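Local coordinates for uncharacterized protein YqbN (Bacillus subtilis, PDB 3KLU) that is of unknown function but probably acts as a phage-type tail assembly chaperone related to XkdN, at residues G121-A124 and N125-K129. Numbering follows the deposited sequence.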
loop_
_atom_site.group_PDB
_atom_site.type_symbol
_atom_site.label_atom_id
_atom_site.label_comp_id
_atom_site.label_asym_id
_atom_site.label_seq_id
_atom_site.Cartn_x
_atom_site.Cartn_y
_atom_site.Cartn_z
ATOM N N GLY A 121 5.900 15.605 -2.488
ATOM C CA GLY A 121 6.924 14.571 -2.513
ATOM C C GLY A 121 6.573 13.342 -1.687
ATOM O O GLY A 121 6.834 12.238 -2.130
ATOM N N GLU A 122 5.979 13.523 -0.504
ATOM C CA GLU A 122 5.625 12.385 0.342
ATOM C C GLU A 122 4.620 11.497 -0.378
ATOM O O GLU A 122 4.732 10.278 -0.404
ATOM C CB GLU A 122 4.982 12.840 1.659
ATOM C CG GLU A 122 5.850 13.738 2.521
ATOM C CD GLU A 122 5.059 14.310 3.703
ATOM O OE1 GLU A 122 3.803 14.379 3.599
ATOM O OE2 GLU A 122 5.690 14.691 4.730
ATOM N N TYR A 123 3.607 12.123 -0.941
ATOM C CA TYR A 123 2.608 11.356 -1.626
ATOM C C TYR A 123 3.194 10.557 -2.795
ATOM O O TYR A 123 2.859 9.377 -3.008
ATOM C CB TYR A 123 1.540 12.277 -2.153
ATOM C CG TYR A 123 0.420 11.496 -2.739
ATOM C CD1 TYR A 123 -0.552 10.919 -1.918
ATOM C CD2 TYR A 123 0.342 11.288 -4.104
ATOM C CE1 TYR A 123 -1.595 10.136 -2.469
ATOM C CE2 TYR A 123 -0.694 10.512 -4.669
ATOM C CZ TYR A 123 -1.654 9.942 -3.850
ATOM O OH TYR A 123 -2.672 9.203 -4.397
ATOM N N ALA A 124 4.068 11.197 -3.566
ATOM C CA ALA A 124 4.647 10.530 -4.727
ATOM C C ALA A 124 5.528 9.400 -4.255
ATOM O O ALA A 124 5.539 8.336 -4.846
ATOM C CB ALA A 124 5.450 11.524 -5.568
ATOM N N ASN A 125 6.258 9.635 -3.172
ATOM C CA ASN A 125 7.158 8.631 -2.634
ATOM C C ASN A 125 6.389 7.457 -2.084
ATOM O O ASN A 125 6.812 6.322 -2.207
ATOM C CB ASN A 125 8.038 9.217 -1.519
ATOM C CG ASN A 125 9.187 10.068 -2.050
ATOM O OD1 ASN A 125 9.528 10.016 -3.229
ATOM N ND2 ASN A 125 9.807 10.835 -1.162
ATOM N N TRP A 126 5.267 7.737 -1.439
ATOM C CA TRP A 126 4.453 6.664 -0.894
ATOM C C TRP A 126 3.980 5.756 -2.033
ATOM O O TRP A 126 4.075 4.525 -1.950
ATOM C CB TRP A 126 3.258 7.260 -0.167
ATOM C CG TRP A 126 2.212 6.268 0.162
ATOM C CD1 TRP A 126 2.269 5.278 1.106
ATOM C CD2 TRP A 126 0.891 6.224 -0.385
ATOM N NE1 TRP A 126 1.056 4.630 1.184
ATOM C CE2 TRP A 126 0.194 5.190 0.278
ATOM C CE3 TRP A 126 0.227 6.967 -1.370
ATOM C CZ2 TRP A 126 -1.140 4.879 -0.007
ATOM C CZ3 TRP A 126 -1.093 6.661 -1.660
ATOM C CH2 TRP A 126 -1.765 5.616 -0.972
ATOM N N LEU A 127 3.486 6.370 -3.104
ATOM C CA LEU A 127 2.997 5.609 -4.247
ATOM C C LEU A 127 4.063 4.709 -4.780
ATOM O O LEU A 127 3.856 3.503 -4.928
ATOM C CB LEU A 127 2.560 6.524 -5.367
ATOM C CG LEU A 127 1.131 7.040 -5.257
ATOM C CD1 LEU A 127 0.870 8.028 -6.374
ATOM C CD2 LEU A 127 0.155 5.900 -5.368
ATOM N N ASN A 128 5.225 5.284 -5.068
ATOM C CA ASN A 128 6.292 4.471 -5.615
ATOM C C ASN A 128 6.761 3.381 -4.663
ATOM O O ASN A 128 7.028 2.274 -5.091
ATOM C CB ASN A 128 7.463 5.358 -6.051
ATOM C CG ASN A 128 7.024 6.456 -6.986
ATOM O OD1 ASN A 128 6.192 6.243 -7.862
ATOM N ND2 ASN A 128 7.579 7.648 -6.803
ATOM N N LYS A 129 6.870 3.657 -3.373
ATOM C CA LYS A 129 7.310 2.587 -2.485
ATOM C C LYS A 129 6.339 1.401 -2.576
ATOM O O LYS A 129 6.747 0.246 -2.586
ATOM C CB LYS A 129 7.377 3.046 -1.030
ATOM C CG LYS A 129 7.941 1.944 -0.081
ATOM C CD LYS A 129 9.491 1.915 -0.147
ATOM C CE LYS A 129 10.032 0.498 -0.044
ATOM N NZ LYS A 129 11.531 0.489 0.046
#
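Y123, W126 and L127 meet on one side of the helix, where the tyrosine ring lies obliquely against the side chains three and four residues further on. The CE1 and CE2 carbons meet different partners: CE1 of Y123 comes to 3.6 Å from CZ3 of W126, while CE2 of Y123 is 3.4 Å from CD1 of L127. The Y123 ring and the six-membered ring of W126 are inclined at 50°, with centroids 5.5 Å apart, neither stacked flat nor perpendicular. Their i, i+3 spacing puts both on one side of the helix, and with CG anti to the backbone N in each (chi1 -174° in Y123, 167° in W126) each ring lies beside its own carbonyl carbon. L127 suits its position because a branched aliphatic end can reach the tyrosine with one methyl.

Backbone hydrogen bonds of the i to i+4 kind run beneath these side chains. N125 N donates to G121 O at 2.9 Å, and W126 N to E122 O at 2.8 Å; L127 and N128 bond likewise to Y123 and A124. Small G121 and A124 and polar N125 and N128 fit the exposed side, where ND2 of N128 comes within 2.9 Å of A124 O at an angle too poor for a hydrogen bond.

Beyond the helix, W126 is buried among F44, F46 and F95, and its NE1 bonds to T90 OG1; E122 forms a salt bridge through OE1 to R33 NH1 and a hydrogen bond through OE2 to S31 OG. Y123 touches helices 78-89 and 109-116, and L127 touches A86. The arrangement is that of an amphipathic alpha-helix, 120-133, whose apolar face packs against neighbouring helices and the small antiparallel sheet.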